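Local coordinates for protein Ispd/ispf bifunctional enzyme (PDB 1W55) that catalyses two steps of isoprenoid precursor synthesis, transferring a cytidylyl group from CTP to methylerythritol phosphate and, in a second domain, cyclising the phosphorylated product with release of CMP, at residues Lys20-Lys23 / Gln24-Arg27; Gly264-Gly267 / Glu268-Asp272; Leu285-Gln288 / Ala289-Val293; Phe317-Ala320 / Met321-Asn324. All blocks are in the same frame, centred on the assembly; numbering follows the deposited sequence.

Contact 1 (Lys20-Lys23 / Gln24-Arg27); sequences KVKK and QFLR
K22 and F25 meet through backbone and side chains at once. The backbone bonds come first. F25 N donates to K22 O over 3.0 Å, with an N-H...O angle of 154°. The donor stands about 45° out of the carbonyl plane. One residue on, L26 N reaches K23 O at 3.4 Å, a weak bond. The two overlap, in a short 3-10 segment through K23, Q24 and F25.

The apolar contacts lie on two sides of this turn. The K22 chain runs extended beside the F25 ring and points the same way, with K22 CB 3.9 Å from F25 CD1. The approach to the ring is oblique. V21 and L26 cross at about a right angle, and V21 CG1 lies 3.8 Å from L26 CD2.

The turn belongs to the loop between strands 4-9 and 27-28 of the cytidylyltransferase domain, which has a GT-A type fold. K23 is predicted to stabilise the transition state there. Its side chain is about 6 Å from that of K191 and about 7 Å from that of R16, two further predicted active-site residues.

Q24 CG lies over the centre of one face of the F25 ring, 4.1 Å above its plane. Beyond it the bend at chi2 (-89°) carries Q24 OE1 back to 3.6 Å from K22 CB. Q24 NE2 donates to A10 O, a residue of the CMP pocket. Y59 packs edge-to-face with the F25 ring.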
loop_
_atom_site.group_PDB
_atom_site.type_symbol
_atom_site.label_atom_id
_atom_site.label_comp_id
_atom_site.label_asym_id
_atom_site.label_seq_id
_atom_site.Cartn_x
_atom_site.Cartn_y
_atom_site.Cartn_z
ATOM N N LYS A 20 28.221 11.379 12.920
ATOM C CA LYS A 20 28.365 11.983 14.240
ATOM C C LYS A 20 27.441 11.273 15.231
ATOM O O LYS A 20 27.691 11.282 16.430
ATOM C CB LYS A 20 28.123 13.494 14.218
ATOM C CG LYS A 20 28.719 14.239 15.442
ATOM C CD LYS A 20 30.192 14.625 15.227
ATOM C CE LYS A 20 31.011 14.431 16.509
ATOM N NZ LYS A 20 32.480 14.610 16.291
ATOM N N VAL A 21 26.395 10.631 14.719
ATOM C CA VAL A 21 25.443 9.931 15.573
ATOM C C VAL A 21 25.907 8.528 16.000
ATOM O O VAL A 21 26.342 7.720 15.177
ATOM C CB VAL A 21 23.994 9.912 14.972
ATOM C CG1 VAL A 21 23.934 9.114 13.693
ATOM C CG2 VAL A 21 22.991 9.370 16.002
ATOM N N LYS A 22 25.823 8.267 17.301
ATOM C CA LYS A 22 26.047 6.933 17.847
ATOM C C LYS A 22 24.858 6.029 17.539
ATOM O O LYS A 22 23.686 6.406 17.740
ATOM C CB LYS A 22 26.272 6.999 19.347
ATOM C CG LYS A 22 27.602 7.632 19.743
ATOM C CD LYS A 22 27.691 7.783 21.255
ATOM C CE LYS A 22 28.836 8.717 21.664
ATOM N NZ LYS A 22 28.800 9.040 23.130
ATOM N N LYS A 23 25.165 4.829 17.057
ATOM C CA LYS A 23 24.132 3.926 16.567
ATOM C C LYS A 23 23.107 3.518 17.626
ATOM O O LYS A 23 21.957 3.243 17.296
ATOM C CB LYS A 23 24.742 2.728 15.834
ATOM C CG LYS A 23 25.227 1.584 16.719
ATOM C CD LYS A 23 25.474 0.358 15.856
ATOM C CE LYS A 23 26.945 0.122 15.667
ATOM N NZ LYS A 23 27.392 -0.924 16.623
ATOM N N GLN A 24 23.503 3.515 18.892
ATOM C CA GLN A 24 22.579 3.130 19.959
ATOM C C GLN A 24 21.483 4.173 20.206
ATOM O O GLN A 24 20.456 3.847 20.817
ATOM C CB GLN A 24 23.301 2.767 21.262
ATOM C CG GLN A 24 24.538 3.584 21.578
ATOM C CD GLN A 24 25.803 2.986 20.980
ATOM O OE1 GLN A 24 26.274 3.450 19.938
ATOM N NE2 GLN A 24 26.358 1.960 21.638
ATOM N N PHE A 25 21.700 5.399 19.702
ATOM C CA PHE A 25 20.747 6.495 19.848
ATOM C C PHE A 25 19.996 6.910 18.575
ATOM O O PHE A 25 19.308 7.924 18.584
ATOM C CB PHE A 25 21.412 7.719 20.506
ATOM C CG PHE A 25 22.107 7.398 21.796
ATOM C CD1 PHE A 25 23.460 7.661 21.951
ATOM C CD2 PHE A 25 21.422 6.796 22.836
ATOM C CE1 PHE A 25 24.120 7.338 23.128
ATOM C CE2 PHE A 25 22.068 6.465 24.023
ATOM C CZ PHE A 25 23.416 6.741 24.170
ATOM N N LEU A 26 20.128 6.154 17.489
ATOM C CA LEU A 26 19.224 6.310 16.343
ATOM C C LEU A 26 17.807 6.045 16.799
ATOM O O LEU A 26 17.579 5.104 17.577
ATOM C CB LEU A 26 19.549 5.320 15.233
ATOM C CG LEU A 26 20.898 5.429 14.526
ATOM C CD1 LEU A 26 21.080 4.213 13.625
ATOM C CD2 LEU A 26 21.009 6.739 13.738
ATOM N N ARG A 27 16.856 6.841 16.325
ATOM C CA ARG A 27 15.477 6.654 16.749
ATOM C C ARG A 27 14.729 5.679 15.856
ATOM O O ARG A 27 14.722 5.814 14.641
ATOM C CB ARG A 27 14.729 7.998 16.870
ATOM C CG ARG A 27 14.499 8.439 18.324
ATOM C CD ARG A 27 15.784 8.466 19.176
ATOM N NE ARG A 27 15.611 9.104 20.477
ATOM C CZ ARG A 27 16.605 9.622 21.196
ATOM N NH1 ARG A 27 17.849 9.565 20.753
ATOM N NH2 ARG A 27 16.354 10.192 22.370
#

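Contact 2 (Gly264-Gly267 / Glu268-Asp272); sequences GDIG and ELYPD. With C (cytidine-5'-monophosphate), chain C.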
loop_
_atom_site.group_PDB
_atom_site.type_symbol
_atom_site.label_atom_id
_atom_site.label_comp_id
_atom_site.label_asym_id
_atom_site.label_seq_id
_atom_site.Cartn_x
_atom_site.Cartn_y
_atom_site.Cartn_z
ATOM N N GLY A 264 21.456 19.639 29.783
ATOM C CA GLY A 264 21.896 20.563 30.814
ATOM C C GLY A 264 22.012 21.995 30.318
ATOM O O GLY A 264 21.118 22.499 29.626
ATOM N N ASP A 265 23.106 22.655 30.699
ATOM C CA ASP A 265 23.412 24.010 30.231
ATOM C C ASP A 265 24.918 24.215 30.039
ATOM O O ASP A 265 25.714 23.295 30.265
ATOM C CB ASP A 265 22.773 25.090 31.129
ATOM C CG ASP A 265 23.316 25.094 32.548
ATOM O OD1 ASP A 265 22.529 25.375 33.486
ATOM O OD2 ASP A 265 24.512 24.851 32.827
ATOM N N ILE A 266 25.304 25.414 29.621
ATOM C CA ILE A 266 26.679 25.671 29.202
ATOM C C ILE A 266 27.696 25.512 30.358
ATOM O O ILE A 266 28.807 25.014 30.153
ATOM C CB ILE A 266 26.789 27.034 28.465
ATOM C CG1 ILE A 266 28.142 27.155 27.737
ATOM C CG2 ILE A 266 26.515 28.204 29.414
ATOM C CD1 ILE A 266 28.253 28.370 26.763
ATOM N N GLY A 267 27.275 25.900 31.561
ATOM C CA GLY A 267 28.077 25.778 32.761
ATOM C C GLY A 267 28.332 24.352 33.196
ATOM O O GLY A 267 29.363 24.083 33.799
ATOM N N GLU A 268 27.399 23.445 32.901
ATOM C CA GLU A 268 27.591 22.018 33.161
ATOM C C GLU A 268 28.530 21.398 32.119
ATOM O O GLU A 268 29.289 20.480 32.429
ATOM C CB GLU A 268 26.248 21.267 33.162
ATOM C CG GLU A 268 25.142 21.896 34.022
ATOM C CD GLU A 268 25.377 21.738 35.524
ATOM O OE1 GLU A 268 25.988 20.718 35.931
ATOM O OE2 GLU A 268 24.957 22.634 36.300
ATOM N N LEU A 269 28.473 21.893 30.882
ATOM C CA LEU A 269 29.315 21.357 29.813
ATOM C C LEU A 269 30.726 21.968 29.820
ATOM O O LEU A 269 31.703 21.258 29.601
ATOM C CB LEU A 269 28.648 21.530 28.438
ATOM C CG LEU A 269 29.364 20.937 27.216
ATOM C CD1 LEU A 269 29.624 19.433 27.379
ATOM C CD2 LEU A 269 28.588 21.210 25.923
ATOM N N TYR A 270 30.812 23.276 30.069
ATOM C CA TYR A 270 32.087 23.986 30.132
ATOM C C TYR A 270 32.218 24.762 31.443
ATOM O O TYR A 270 32.080 25.986 31.437
ATOM C CB TYR A 270 32.222 24.960 28.963
ATOM C CG TYR A 270 32.010 24.343 27.598
ATOM C CD1 TYR A 270 30.926 24.723 26.808
ATOM C CD2 TYR A 270 32.903 23.398 27.086
ATOM C CE1 TYR A 270 30.725 24.176 25.544
ATOM C CE2 TYR A 270 32.712 22.835 25.824
ATOM C CZ TYR A 270 31.617 23.229 25.058
ATOM O OH TYR A 270 31.415 22.686 23.810
ATOM N N PRO A 271 32.488 24.067 32.555
ATOM C CA PRO A 271 32.567 24.720 33.876
ATOM C C PRO A 271 33.687 25.762 33.900
ATOM O O PRO A 271 34.852 25.405 33.762
ATOM C CB PRO A 271 32.883 23.567 34.844
ATOM C CG PRO A 271 32.683 22.300 34.075
ATOM C CD PRO A 271 32.761 22.619 32.620
ATOM N N ASP A 272 33.322 27.030 34.072
ATOM C CA ASP A 272 34.244 28.149 33.870
ATOM C C ASP A 272 34.532 28.930 35.160
ATOM O O ASP A 272 34.909 30.102 35.132
ATOM C CB ASP A 272 33.692 29.078 32.780
ATOM C CG ASP A 272 34.690 30.142 32.345
ATOM O OD1 ASP A 272 35.910 29.847 32.329
ATOM O OD2 ASP A 272 34.339 31.299 32.007
HETATM O OP3 C C . 26.344 32.342 33.210
HETATM P P C C . 26.636 32.530 34.668
HETATM O OP1 C C . 25.609 33.351 35.382
HETATM O OP2 C C . 28.041 33.006 34.897
HETATM O "O5'" C C . 26.531 31.065 35.306
HETATM C "C5'" C C . 27.434 30.027 34.950
HETATM C "C4'" C C . 26.790 28.666 35.207
HETATM O "O4'" C C . 26.409 28.502 36.582
HETATM C "C3'" C C . 25.504 28.408 34.424
HETATM O "O3'" C C . 25.758 27.905 33.115
HETATM C "C2'" C C . 24.781 27.386 35.284
HETATM O "O2'" C C . 25.330 26.094 35.042
HETATM C "C1'" C C . 25.210 27.715 36.697
HETATM N N1 C C . 24.228 28.424 37.553
HETATM C C2 C C . 23.476 27.714 38.514
HETATM O O2 C C . 23.604 26.474 38.607
HETATM N N3 C C . 22.606 28.358 39.336
HETATM C C4 C C . 22.439 29.699 39.244
HETATM N N4 C C . 21.569 30.352 40.063
HETATM C C5 C C . 23.159 30.414 38.296
HETATM C C6 C C . 24.064 29.756 37.462
#
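An N-cap opens the short helix 266-269 in the cyclodiphosphate synthase domain, and the capping residue also holds the ribose of bound CMP. D265 OD2 accepts from E268 N over 3.2 Å and is met nearly along its C-O axis. The D265 side chain has CG between its own N and carbonyl carbon (chi1 64°), which turns the carboxylate back over the first turn. The same OD2 takes the CMP hydroxyl O2' at 2.7 Å, and O3' more weakly. G267 N gives O3' a weak bond of 3.0 Å. G267, with no side chain, lets the sugar come close to the backbone.

The backbone completes the turn. L269 N binds D265 O, and Y270 N reaches I266 O over 2.7 Å at 161°. Y270 then leaves helical geometry. Its ring receives I266 CG1 at the edge, 3.8 Å from CD1, while L269 CG sits over the centre of one face.

D265 OD2 and E268 OE2 are 4.1 Å apart. K318 of the second subunit forms salt bridges with D265 OD1 and E268 OE2, which probably offsets the like charges, and T342, L314 and A309 of that subunit also bind the CMP, so the nucleotide site is shared between chains.

Within its own chain the turn rests on two helices. I266 N bonds D255 of helix 248-260, and I266 packs on H251 and T254 there. L269 touches both L258 of helix 248-260 and A289 of helix 282-295.

Contact 3 (Leu285-Gln288 / Ala289-Val293); sequences LLKQ and AYDKV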
loop_
_atom_site.group_PDB
_atom_site.type_symbol
_atom_site.label_atom_id
_atom_site.label_comp_id
_atom_site.label_asym_id
_atom_site.label_seq_id
_atom_site.Cartn_x
_atom_site.Cartn_y
_atom_site.Cartn_z
ATOM N N LEU A 285 32.937 26.359 20.936
ATOM C CA LEU A 285 32.218 25.775 22.066
ATOM C C LEU A 285 30.793 25.423 21.659
ATOM O O LEU A 285 30.299 24.351 22.001
ATOM C CB LEU A 285 32.194 26.735 23.262
ATOM C CG LEU A 285 33.517 27.135 23.929
ATOM C CD1 LEU A 285 33.249 27.992 25.158
ATOM C CD2 LEU A 285 34.358 25.922 24.304
ATOM N N LEU A 286 30.148 26.340 20.929
ATOM C CA LEU A 286 28.836 26.113 20.327
ATOM C C LEU A 286 28.832 24.886 19.419
ATOM O O LEU A 286 27.957 24.023 19.535
ATOM C CB LEU A 286 28.384 27.351 19.527
ATOM C CG LEU A 286 27.152 27.197 18.619
ATOM C CD1 LEU A 286 25.889 26.794 19.427
ATOM C CD2 LEU A 286 26.890 28.462 17.790
ATOM N N LYS A 287 29.802 24.819 18.507
ATOM C CA LYS A 287 29.911 23.695 17.579
ATOM C C LYS A 287 30.047 22.353 18.320
ATOM O O LYS A 287 29.418 21.360 17.950
ATOM C CB LYS A 287 31.091 23.895 16.633
ATOM C CG LYS A 287 31.337 22.723 15.688
ATOM C CD LYS A 287 32.720 22.784 15.051
ATOM C CE LYS A 287 32.750 23.707 13.825
ATOM N NZ LYS A 287 32.193 23.073 12.587
ATOM N N GLN A 288 30.856 22.339 19.369
ATOM C CA GLN A 288 31.083 21.123 20.147
ATOM C C GLN A 288 29.848 20.703 20.940
ATOM O O GLN A 288 29.608 19.509 21.129
ATOM C CB GLN A 288 32.286 21.299 21.080
ATOM C CG GLN A 288 33.630 21.208 20.367
ATOM C CD GLN A 288 34.803 21.394 21.315
ATOM O OE1 GLN A 288 34.841 20.796 22.391
ATOM N NE2 GLN A 288 35.753 22.229 20.925
ATOM N N ALA A 289 29.079 21.683 21.416
ATOM C CA ALA A 289 27.821 21.395 22.104
ATOM C C ALA A 289 26.803 20.741 21.142
ATOM O O ALA A 289 26.129 19.782 21.502
ATOM C CB ALA A 289 27.250 22.663 22.707
ATOM N N TYR A 290 26.700 21.272 19.925
ATOM C CA TYR A 290 25.858 20.675 18.893
ATOM C C TYR A 290 26.325 19.263 18.503
ATOM O O TYR A 290 25.493 18.386 18.237
ATOM C CB TYR A 290 25.764 21.578 17.658
ATOM C CG TYR A 290 24.743 21.107 16.638
ATOM C CD1 TYR A 290 23.486 20.630 17.043
ATOM C CD2 TYR A 290 25.037 21.121 15.275
ATOM C CE1 TYR A 290 22.559 20.174 16.116
ATOM C CE2 TYR A 290 24.104 20.681 14.331
ATOM C CZ TYR A 290 22.869 20.209 14.764
ATOM O OH TYR A 290 21.944 19.768 13.851
ATOM N N ASP A 291 27.643 19.041 18.479
ATOM C CA ASP A 291 28.182 17.691 18.277
ATOM C C ASP A 291 27.636 16.715 19.318
ATOM O O ASP A 291 27.284 15.587 18.978
ATOM C CB ASP A 291 29.715 17.672 18.345
ATOM C CG ASP A 291 30.378 18.184 17.070
ATOM O OD1 ASP A 291 29.705 18.252 16.009
ATOM O OD2 ASP A 291 31.589 18.540 17.051
ATOM N N LYS A 292 27.589 17.135 20.581
ATOM C CA LYS A 292 27.015 16.297 21.642
ATOM C C LYS A 292 25.560 15.920 21.360
ATOM O O LYS A 292 25.146 14.790 21.598
ATOM C CB LYS A 292 27.106 16.981 23.011
ATOM C CG LYS A 292 28.515 17.150 23.534
ATOM C CD LYS A 292 29.162 15.807 23.884
ATOM C CE LYS A 292 30.690 15.931 23.877
ATOM N NZ LYS A 292 31.371 14.985 24.812
ATOM N N VAL A 293 24.809 16.881 20.831
ATOM C CA VAL A 293 23.388 16.729 20.544
ATOM C C VAL A 293 23.193 15.787 19.360
ATOM O O VAL A 293 22.268 14.976 19.339
ATOM C CB VAL A 293 22.753 18.123 20.280
ATOM C CG1 VAL A 293 21.407 18.012 19.620
ATOM C CG2 VAL A 293 22.678 18.926 21.583
#
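L285 O is gripped twice. A289 N donates to it over 3.0 Å, the ordinary bond of an alpha-helix, and the Y270 hydroxyl probably donates to it as well. This is the middle of helix 282-295 in the cyclodiphosphate synthase domain. Three more bonds of the same i to i+4 kind follow. Y290 N to L286 O is the straightest, at 167°.

The helix has an inner and an outer side. L286, A289 and V293 pack on helix 248-260, through T254 and I257. Y290 points its CG anti to its backbone N (chi1 -172°), which sends the ring toward L329 of helix 318-329. Its hydroxyl bonds L300 N at strand 298-308.

K287 and Q288 find their polar partners outside these residues. K287 NZ reaches T328 O, in the last turn of helix 318-329. It stays 6.4 Å from D291 OD2, so K287 and D291 form no salt bridge. Q288 NE2 bonds E284 OE2, one turn earlier. D291 folds back over the preceding turn, with its CG 3.4 Å from K287 O and its CB 3.3 Å from Q288 O.

Contact 4 (Phe317-Ala320 / Met321-Asn324); sequences FKQA and MQSN. With C (cytidine-5'-monophosphate), chain B.
Q322 leans back on the preceding turn of helix 318-329. This helix links strands 298-308 and 336-341 in a beta-alpha-beta unit of the cyclodiphosphate synthase domain. Q322 CB lies 3.5 Å from K318 O, and CG comes to 3.3 Å from the same oxygen. The chain is extended beyond CG (chi2 165°), which carries the amide alongside the turn. CD passes 3.5 Å from K318 O. OE1 accepts from V338 N on strand 336-341, so the amide ties the helix to the sheet. NE2 gives a bond to a water at 2.9 Å, and Q319 NE2 also donates to it. The water bridges the two side-chain amides, weakly on the Q319 side. The two amide planes stand 82° apart. Q319 OE1 accepts from K62 of the third subunit.

The backbone bonds are regular. M321 N meets F317 O over 2.9 Å, nearly head-on, and Q322 N meets K318 O at 170°. M321 packs on V338 of strand 336-341 and V232 of strand 232-235. N324 ND2 bonds A230 O.

K318, extended beyond CG, runs out to the nucleotide. Its main partners are acids of the third subunit, D265 foremost. The same NZ lies 3.0 Å from O2' of the bound CMP and gives its base oxygen O2 a weak bond of 3.2 Å.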
loop_
_atom_site.group_PDB
_atom_site.type_symbol
_atom_site.label_atom_id
_atom_site.label_comp_id
_atom_site.label_asym_id
_atom_site.label_seq_id
_atom_site.Cartn_x
_atom_site.Cartn_y
_atom_site.Cartn_z
ATOM N N PHE A 317 24.770 43.812 10.735
ATOM C CA PHE A 317 25.539 42.610 11.080
ATOM C C PHE A 317 24.697 41.333 11.117
ATOM O O PHE A 317 25.232 40.229 11.251
ATOM C CB PHE A 317 26.270 42.833 12.410
ATOM C CG PHE A 317 27.176 44.043 12.400
ATOM C CD1 PHE A 317 26.731 45.270 12.887
ATOM C CD2 PHE A 317 28.467 43.961 11.873
ATOM C CE1 PHE A 317 27.567 46.396 12.860
ATOM C CE2 PHE A 317 29.312 45.087 11.833
ATOM C CZ PHE A 317 28.862 46.301 12.329
ATOM N N LYS A 318 23.383 41.483 10.995
ATOM C CA LYS A 318 22.461 40.363 11.204
ATOM C C LYS A 318 22.649 39.236 10.194
ATOM O O LYS A 318 22.673 38.073 10.577
ATOM C CB LYS A 318 21.005 40.840 11.226
ATOM C CG LYS A 318 20.629 41.571 12.493
ATOM C CD LYS A 318 19.322 42.357 12.291
ATOM C CE LYS A 318 18.984 43.191 13.530
ATOM N NZ LYS A 318 17.773 44.035 13.327
ATOM N N GLN A 319 22.795 39.576 8.915
ATOM C CA GLN A 319 23.017 38.558 7.881
ATOM C C GLN A 319 24.348 37.801 8.078
ATOM O O GLN A 319 24.406 36.575 7.918
ATOM C CB GLN A 319 22.894 39.139 6.457
ATOM C CG GLN A 319 21.497 39.733 6.113
ATOM C CD GLN A 319 20.343 38.724 6.266
ATOM O OE1 GLN A 319 20.383 37.639 5.687
ATOM N NE2 GLN A 319 19.323 39.085 7.042
ATOM N N ALA A 320 25.397 38.531 8.445
ATOM C CA ALA A 320 26.693 37.925 8.731
ATOM C C ALA A 320 26.663 36.990 9.970
ATOM O O ALA A 320 27.263 35.921 9.955
ATOM C CB ALA A 320 27.759 39.019 8.894
ATOM N N MET A 321 25.975 37.406 11.031
ATOM C CA MET A 321 25.790 36.563 12.221
ATOM C C MET A 321 25.076 35.255 11.868
ATOM O O MET A 321 25.524 34.166 12.246
ATOM C CB MET A 321 24.996 37.317 13.294
ATOM C CG MET A 321 25.800 38.403 13.994
ATOM S SD MET A 321 24.837 39.465 15.086
ATOM C CE MET A 321 24.658 38.462 16.347
ATOM N N GLN A 322 23.970 35.384 11.136
ATOM C CA GLN A 322 23.199 34.247 10.634
ATOM C C GLN A 322 24.061 33.303 9.806
ATOM O O GLN A 322 23.989 32.075 9.956
ATOM C CB GLN A 322 22.004 34.745 9.801
ATOM C CG GLN A 322 20.874 35.282 10.676
ATOM C CD GLN A 322 19.815 36.112 9.932
ATOM O OE1 GLN A 322 19.177 36.965 10.543
ATOM N NE2 GLN A 322 19.616 35.851 8.638
ATOM N N SER A 323 24.883 33.881 8.938
ATOM C CA SER A 323 25.728 33.099 8.044
ATOM C C SER A 323 26.869 32.396 8.797
ATOM O O SER A 323 27.204 31.242 8.502
ATOM C CB SER A 323 26.249 33.976 6.885
ATOM O OG SER A 323 27.352 33.357 6.242
ATOM N N ASN A 324 27.460 33.081 9.769
ATOM C CA ASN A 324 28.490 32.464 10.615
ATOM C C ASN A 324 27.961 31.323 11.516
ATOM O O ASN A 324 28.626 30.294 11.672
ATOM C CB ASN A 324 29.210 33.529 11.449
ATOM C CG ASN A 324 30.614 33.090 11.886
ATOM O OD1 ASN A 324 31.357 32.456 11.123
ATOM N ND2 ASN A 324 30.975 33.417 13.118
HETATM O OP3 C B . 12.199 48.360 18.852
HETATM P P C B . 13.343 49.324 18.937
HETATM O OP1 C B . 14.211 49.118 20.136
HETATM O OP2 C B . 12.886 50.745 18.771
HETATM O "O5'" C B . 14.269 48.984 17.675
HETATM C "C5'" C B . 13.815 49.172 16.342
HETATM C "C4'" C B . 14.593 48.261 15.394
HETATM O "O4'" C B . 16.006 48.510 15.446
HETATM C "C3'" C B . 14.460 46.767 15.690
HETATM O "O3'" C B . 13.300 46.196 15.091
HETATM C "C2'" C B . 15.735 46.190 15.099
HETATM O "O2'" C B . 15.579 46.047 13.690
HETATM C "C1'" C B . 16.754 47.298 15.251
HETATM N N1 C B . 17.757 47.149 16.335
HETATM C C2 C B . 19.065 46.709 16.040
HETATM O O2 C B . 19.364 46.396 14.868
HETATM N N3 C B . 20.006 46.612 17.016
HETATM C C4 C B . 19.702 46.933 18.296
HETATM N N4 C B . 20.638 46.838 19.281
HETATM C C5 C B . 18.416 47.355 18.609
HETATM C C6 C B . 17.454 47.469 17.606
HETATM O O HOH W 1 16.916 36.820 8.173
#

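From the N terminus the four contacts come in series, none nested or crossing. Contacts 1 and 2 each close a local turn; contacts 3 and 4 are lengths of continuous helix. Contact 1 belongs to the cytidylyltransferase domain, the other three to the cyclodiphosphate synthase domain. One place where the domains meet is K20 of contact 1 on D291 of contact 3, and K22 makes a weak ion pair with E295 at the end of the same helix. Contacts 2 and 3 touch, so helix 266-269 sits against helix 282-295. Contact 4 stays about 7 Å from contact 3 at the nearest atoms. It meets the contact 2 turn of another subunit, which joins 264-272 and 317-324 at a shared CMP site.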